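Local atomic coordinates of ethylbenzene dehydrogenase alpha-subunit (Aromatoleum aromaticum, PDB entry 2IVF), a protein that belongs to the molybdopterin oxidoreductase family and binds a molybdenum atom, two pterin guanine dinucleotide cofactors and an iron/sulfur cluster. Residues Asp169-Ile174 / Gly699-Ala704; Leu707-Asp712 / Lys717-Glu722. All blocks are in the same frame, centred on the assembly; numbering follows the deposited sequence.

Contact 1: Asp169-Ile174 / Gly699-Ala704; sequences DIADSI and GERAAA
Asp172 and Arg701 meet where helices 163-181 and 687-704 face each other, and their salt bridge makes up most of this small contact, which buries 142 Å² in all. The nearest pair of CA atoms, those of Asp172 and Arg701, is 6.7 Å apart. The straightest of the bonds runs from Arg701 NH2 to Asp172 OD2, 3.2 Å long with an angle of 154° at the hydrogen; it uses the syn lone pair of OD2 and lies close to the guanidinium plane. Arg701 NE adds a weak bond to Asp172 OD1 at 3.3 Å. The carboxylate sits at the guanidinium edge, but the two planes are 77° apart, so this is not the coplanar, two-pronged pairing of an ideal arginine-carboxylate bridge. Bends at chi2 and chi3 turn the arginine chain so that NE and NH2 come to the acid. Asp172 OD1 is also bound by Arg705, just past the end of the second helix; two arginines thus share one carboxylate, which would be expected to stabilise its negative charge.

On the packed side the touching atoms across the segments are carbon: Ala171 is buried and directs its CB at the opposite helix, where it lies 4.1 Å from Arg701 CG, with Lys697 and Val698 as further neighbours. By contrast, the bridge between Asp172 and Arg701 is the looser side, both residues being partly exposed. Behind the contact, Ile170 packs on Ile694 of helix 687-704 and on Phe633, Ile648 and Leu650 of strands 631-636 and 648-651, while Ile174 reaches Val698 and strand 602-606; helix 163-181 is therefore layered between the mixed sheet and helix 687-704.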
loop_
_atom_site.group_PDB
_atom_site.type_symbol
_atom_site.label_atom_id
_atom_site.label_comp_id
_atom_site.label_asym_id
_atom_site.label_seq_id
_atom_site.Cartn_x
_atom_site.Cartn_y
_atom_site.Cartn_z
ATOM N N ASP A 169 -17.941 -10.643 -31.122
ATOM C CA ASP A 169 -19.188 -10.554 -30.333
ATOM C C ASP A 169 -19.355 -9.152 -29.812
ATOM O O ASP A 169 -20.461 -8.622 -29.768
ATOM C CB ASP A 169 -19.198 -11.486 -29.122
ATOM C CG ASP A 169 -19.290 -12.952 -29.495
ATOM O OD1 ASP A 169 -19.511 -13.271 -30.679
ATOM O OD2 ASP A 169 -19.141 -13.777 -28.567
ATOM N N ILE A 170 -18.257 -8.553 -29.376
ATOM C CA ILE A 170 -18.322 -7.198 -28.881
ATOM C C ILE A 170 -18.784 -6.245 -29.975
ATOM O O ILE A 170 -19.652 -5.389 -29.745
ATOM C CB ILE A 170 -16.971 -6.735 -28.325
ATOM C CG1 ILE A 170 -16.626 -7.556 -27.081
ATOM C CG2 ILE A 170 -17.034 -5.240 -28.033
ATOM C CD1 ILE A 170 -15.151 -7.492 -26.653
ATOM N N ALA A 171 -18.206 -6.385 -31.160
ATOM C CA ALA A 171 -18.542 -5.516 -32.276
ATOM C C ALA A 171 -19.984 -5.665 -32.682
ATOM O O ALA A 171 -20.672 -4.689 -32.980
ATOM C CB ALA A 171 -17.665 -5.856 -33.458
ATOM N N ASP A 172 -20.441 -6.904 -32.751
ATOM C CA ASP A 172 -21.851 -7.128 -33.049
ATOM C C ASP A 172 -22.763 -6.470 -32.020
ATOM O O ASP A 172 -23.819 -5.943 -32.391
ATOM C CB ASP A 172 -22.151 -8.610 -33.124
ATOM C CG ASP A 172 -21.897 -9.194 -34.495
ATOM O OD1 ASP A 172 -21.893 -8.471 -35.523
ATOM O OD2 ASP A 172 -21.700 -10.414 -34.533
ATOM N N SER A 173 -22.412 -6.534 -30.740
ATOM C CA SER A 173 -23.282 -5.922 -29.721
ATOM C C SER A 173 -23.296 -4.373 -29.862
ATOM O O SER A 173 -24.338 -3.716 -29.689
ATOM C CB SER A 173 -22.869 -6.339 -28.324
ATOM O OG SER A 173 -21.713 -5.613 -27.933
ATOM N N ILE A 174 -22.137 -3.799 -30.205
ATOM C CA ILE A 174 -22.040 -2.355 -30.498
ATOM C C ILE A 174 -22.941 -1.956 -31.676
ATOM O O ILE A 174 -23.728 -1.005 -31.615
ATOM C CB ILE A 174 -20.558 -1.938 -30.750
ATOM C CG1 ILE A 174 -19.736 -2.076 -29.469
ATOM C CG2 ILE A 174 -20.471 -0.524 -31.276
ATOM C CD1 ILE A 174 -18.210 -1.873 -29.687
ATOM N N GLY A 699 -16.115 -2.369 -37.982
ATOM C CA GLY A 699 -16.134 -2.088 -39.401
ATOM C C GLY A 699 -16.414 -3.327 -40.239
ATOM O O GLY A 699 -17.287 -3.307 -41.099
ATOM N N GLU A 700 -15.678 -4.405 -39.981
ATOM C CA GLU A 700 -15.763 -5.634 -40.786
ATOM C C GLU A 700 -17.155 -6.272 -40.625
ATOM O O GLU A 700 -17.789 -6.643 -41.606
ATOM C CB GLU A 700 -14.671 -6.630 -40.365
ATOM C CG GLU A 700 -13.242 -6.243 -40.818
ATOM C CD GLU A 700 -12.150 -7.197 -40.322
ATOM O OE1 GLU A 700 -12.466 -8.137 -39.555
ATOM O OE2 GLU A 700 -10.964 -6.994 -40.693
ATOM N N ARG A 701 -17.614 -6.360 -39.373
ATOM C CA ARG A 701 -18.906 -6.960 -39.049
ATOM C C ARG A 701 -20.022 -6.108 -39.626
ATOM O O ARG A 701 -20.982 -6.632 -40.221
ATOM C CB ARG A 701 -19.069 -7.139 -37.533
ATOM C CG ARG A 701 -18.022 -8.103 -36.870
ATOM C CD ARG A 701 -18.137 -9.506 -37.432
ATOM N NE ARG A 701 -19.499 -9.941 -37.172
ATOM C CZ ARG A 701 -20.277 -10.599 -38.019
ATOM N NH1 ARG A 701 -19.859 -10.965 -39.229
ATOM N NH2 ARG A 701 -21.513 -10.878 -37.650
ATOM N N ALA A 702 -19.883 -4.793 -39.527
ATOM C CA ALA A 702 -20.884 -3.914 -40.122
ATOM C C ALA A 702 -20.942 -4.197 -41.600
ATOM O O ALA A 702 -22.033 -4.339 -42.183
ATOM C CB ALA A 702 -20.562 -2.468 -39.868
ATOM N N ALA A 703 -19.765 -4.314 -42.218
ATOM C CA ALA A 703 -19.718 -4.518 -43.677
ATOM C C ALA A 703 -20.387 -5.840 -44.075
ATOM O O ALA A 703 -21.198 -5.889 -45.000
ATOM C CB ALA A 703 -18.247 -4.468 -44.178
ATOM N N ALA A 704 -20.038 -6.911 -43.368
ATOM C CA ALA A 704 -20.620 -8.234 -43.612
ATOM C C ALA A 704 -22.136 -8.229 -43.405
ATOM O O ALA A 704 -22.853 -8.976 -44.062
ATOM C CB ALA A 704 -19.965 -9.270 -42.698
#

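Contact 2: Leu707-Asp712 / Lys717-Glu722; sequences LTEFND and KRRYDE
A two-stranded antiparallel beta hairpin, strands 709-711 and 717-719, forms this contact. Phe710 and Arg718 are its hydrogen-bonded pair: Phe710 N donates to Arg718 O over 2.9 Å, and Arg718 N to Phe710 O over 2.8 Å at 169°. Beyond the paired strands, Tyr720 N reaches Thr708 O at 3.0 Å.

On the face carrying Phe710 and Arg718, Arg718 CB makes a CH-pi contact over the phenylalanine ring, 3.9 Å from its centroid. The Tyr720 ring meets Phe710 obliquely, planes at 45°. On the other face Lys717, bent at chi2 (55°), runs beside Asn711, its CE 3.2 Å from Asn711 OD1, while its CB passes 3.4 Å from Glu709 OE2.

Arg718 NH2 and Asp712 OD2 form a salt bridge (3.3 Å) whose hydrogen bonds, from NE and NH2, are weak; Asp712 OD1 accepts from Arg716 N. Arg719 grips Asp721 side-on, NE to OD1 and NH2 to OD2 at 2.8 Å. Tyr720 OH bonds Glu179. Phe710 and Tyr720 thus pack inward against helices 163-181 and 687-704, and Arg718 on that side has its charge met by Asp712 and the Tyr208 and Leu209 carbonyls; Glu709, Lys717 and Arg719 carry the other charges on an exposed face.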
loop_
_atom_site.group_PDB
_atom_site.type_symbol
_atom_site.label_atom_id
_atom_site.label_comp_id
_atom_site.label_asym_id
_atom_site.label_seq_id
_atom_site.Cartn_x
_atom_site.Cartn_y
_atom_site.Cartn_z
ATOM N N LEU A 707 -24.405 -3.011 -43.250
ATOM C CA LEU A 707 -24.697 -1.767 -42.555
ATOM C C LEU A 707 -23.571 -0.758 -42.847
ATOM O O LEU A 707 -22.402 -1.161 -43.013
ATOM C CB LEU A 707 -24.811 -2.023 -41.034
ATOM C CG LEU A 707 -25.909 -3.022 -40.590
ATOM C CD1 LEU A 707 -25.823 -3.383 -39.107
ATOM C CD2 LEU A 707 -27.337 -2.523 -40.938
ATOM N N THR A 708 -23.920 0.537 -42.888
ATOM C CA THR A 708 -22.950 1.602 -43.247
ATOM C C THR A 708 -22.775 2.713 -42.196
ATOM O O THR A 708 -21.646 3.131 -41.914
ATOM C CB THR A 708 -23.297 2.263 -44.595
ATOM O OG1 THR A 708 -24.637 2.798 -44.551
ATOM C CG2 THR A 708 -23.200 1.237 -45.730
ATOM N N GLU A 709 -23.885 3.183 -41.632
ATOM C CA GLU A 709 -23.879 4.352 -40.771
ATOM C C GLU A 709 -24.666 4.110 -39.507
ATOM O O GLU A 709 -25.641 3.361 -39.528
ATOM C CB GLU A 709 -24.525 5.513 -41.503
ATOM C CG GLU A 709 -23.627 6.211 -42.472
ATOM C CD GLU A 709 -24.381 7.243 -43.282
ATOM O OE1 GLU A 709 -25.542 6.967 -43.626
ATOM O OE2 GLU A 709 -23.808 8.325 -43.568
ATOM N N PHE A 710 -24.252 4.773 -38.426
ATOM C CA PHE A 710 -25.037 4.867 -37.205
ATOM C C PHE A 710 -25.209 6.334 -36.847
ATOM O O PHE A 710 -24.415 7.167 -37.279
ATOM C CB PHE A 710 -24.353 4.126 -36.059
ATOM C CG PHE A 710 -22.983 4.640 -35.729
ATOM C CD1 PHE A 710 -21.885 4.216 -36.445
ATOM C CD2 PHE A 710 -22.790 5.543 -34.684
ATOM C CE1 PHE A 710 -20.621 4.670 -36.136
ATOM C CE2 PHE A 710 -21.515 6.005 -34.363
ATOM C CZ PHE A 710 -20.432 5.570 -35.084
ATOM N N ASN A 711 -26.242 6.640 -36.064
ATOM C CA ASN A 711 -26.505 8.003 -35.579
ATOM C C ASN A 711 -25.799 8.307 -34.281
ATOM O O ASN A 711 -25.914 7.543 -33.318
ATOM C CB ASN A 711 -27.985 8.213 -35.283
ATOM C CG ASN A 711 -28.814 8.392 -36.521
ATOM O OD1 ASN A 711 -28.392 8.073 -37.630
ATOM N ND2 ASN A 711 -30.012 8.901 -36.337
ATOM N N ASP A 712 -25.122 9.444 -34.205
ATOM C CA ASP A 712 -24.537 9.871 -32.927
ATOM C C ASP A 712 -25.644 10.471 -32.061
ATOM O O ASP A 712 -26.807 10.446 -32.460
ATOM C CB ASP A 712 -23.350 10.823 -33.140
ATOM C CG ASP A 712 -23.758 12.158 -33.691
ATOM O OD1 ASP A 712 -24.970 12.435 -33.741
ATOM O OD2 ASP A 712 -22.858 12.914 -34.086
ATOM N N LYS A 717 -24.823 11.295 -38.784
ATOM C CA LYS A 717 -24.427 9.961 -39.209
ATOM C C LYS A 717 -22.914 9.794 -39.175
ATOM O O LYS A 717 -22.188 10.665 -39.628
ATOM C CB LYS A 717 -24.924 9.698 -40.634
ATOM C CG LYS A 717 -26.361 9.129 -40.729
ATOM C CD LYS A 717 -27.378 9.998 -40.010
ATOM C CE LYS A 717 -28.813 9.625 -40.380
ATOM N NZ LYS A 717 -29.798 10.418 -39.567
ATOM N N ARG A 718 -22.456 8.660 -38.648
ATOM C CA ARG A 718 -21.042 8.291 -38.666
ATOM C C ARG A 718 -20.879 6.922 -39.302
ATOM O O ARG A 718 -21.709 6.030 -39.096
ATOM C CB ARG A 718 -20.484 8.252 -37.254
ATOM C CG ARG A 718 -20.422 9.605 -36.592
ATOM C CD ARG A 718 -19.916 9.523 -35.209
ATOM N NE ARG A 718 -20.134 10.810 -34.561
ATOM C CZ ARG A 718 -19.376 11.316 -33.605
ATOM N NH1 ARG A 718 -18.321 10.648 -33.123
ATOM N NH2 ARG A 718 -19.693 12.502 -33.106
ATOM N N ARG A 719 -19.812 6.751 -40.072
ATOM C CA ARG A 719 -19.595 5.498 -40.758
ATOM C C ARG A 719 -18.894 4.482 -39.869
ATOM O O ARG A 719 -17.921 4.799 -39.173
ATOM C CB ARG A 719 -18.801 5.711 -42.039
ATOM C CG ARG A 719 -19.475 6.583 -43.057
ATOM C CD ARG A 719 -18.663 6.639 -44.343
ATOM N NE ARG A 719 -18.521 5.322 -44.966
ATOM C CZ ARG A 719 -19.281 4.857 -45.958
ATOM N NH1 ARG A 719 -20.267 5.589 -46.495
ATOM N NH2 ARG A 719 -19.056 3.637 -46.432
ATOM N N TYR A 720 -19.410 3.255 -39.873
ATOM C CA TYR A 720 -18.754 2.164 -39.158
ATOM C C TYR A 720 -17.373 1.881 -39.752
ATOM O O TYR A 720 -16.433 1.545 -39.017
ATOM C CB TYR A 720 -19.526 0.864 -39.268
ATOM C CG TYR A 720 -20.826 0.814 -38.530
ATOM C CD1 TYR A 720 -20.849 0.681 -37.160
ATOM C CD2 TYR A 720 -22.026 0.837 -39.213
ATOM C CE1 TYR A 720 -22.037 0.626 -36.465
ATOM C CE2 TYR A 720 -23.237 0.753 -38.532
ATOM C CZ TYR A 720 -23.235 0.656 -37.159
ATOM O OH TYR A 720 -24.420 0.580 -36.462
ATOM N N ASP A 721 -17.269 1.981 -41.076
ATOM C CA ASP A 721 -16.055 1.553 -41.756
ATOM C C ASP A 721 -14.881 2.506 -41.610
ATOM O O ASP A 721 -13.788 2.193 -42.087
ATOM C CB ASP A 721 -16.303 1.250 -43.236
ATOM C CG ASP A 721 -16.615 2.482 -44.062
ATOM O OD1 ASP A 721 -16.595 3.616 -43.523
ATOM O OD2 ASP A 721 -16.907 2.290 -45.264
ATOM N N GLU A 722 -15.084 3.662 -40.993
ATOM C CA GLU A 722 -13.969 4.580 -40.811
ATOM C C GLU A 722 -13.485 4.647 -39.379
ATOM O O GLU A 722 -12.491 5.301 -39.094
ATOM C CB GLU A 722 -14.280 5.957 -41.390
ATOM C CG GLU A 722 -15.307 6.767 -40.675
ATOM C CD GLU A 722 -15.934 7.857 -41.576
ATOM O OE1 GLU A 722 -15.509 8.013 -42.738
ATOM O OE2 GLU A 722 -16.866 8.535 -41.076
HETATM O O HOH W 1 -19.397 2.040 -42.826
HETATM O O HOH W 2 -21.301 8.366 -44.760
#

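Overall arrangement
Contact 1 closes before contact 2 opens, and the two follow in series: helix 687-704 supplies the second half of contact 1 and is followed, after a short connection, by strand 709-711. Their centres lie 11 Å apart, on the same side of the chain's centre. They touch through a probable hydrogen bond from Leu707 N to Ala702 O (2.9 Å) and through packing of Ala702 CB on Tyr720 CB (3.5 Å). Both helices are shared: Ala171 and Asp172 of helix 163-181 face helix 687-704, while Ile175, Phe178 and Glu179 meet the hairpin, and Val698 and Ala702 meet Tyr720. The hairpin thus packs on both helices, about 34 Å from the centre of the chain.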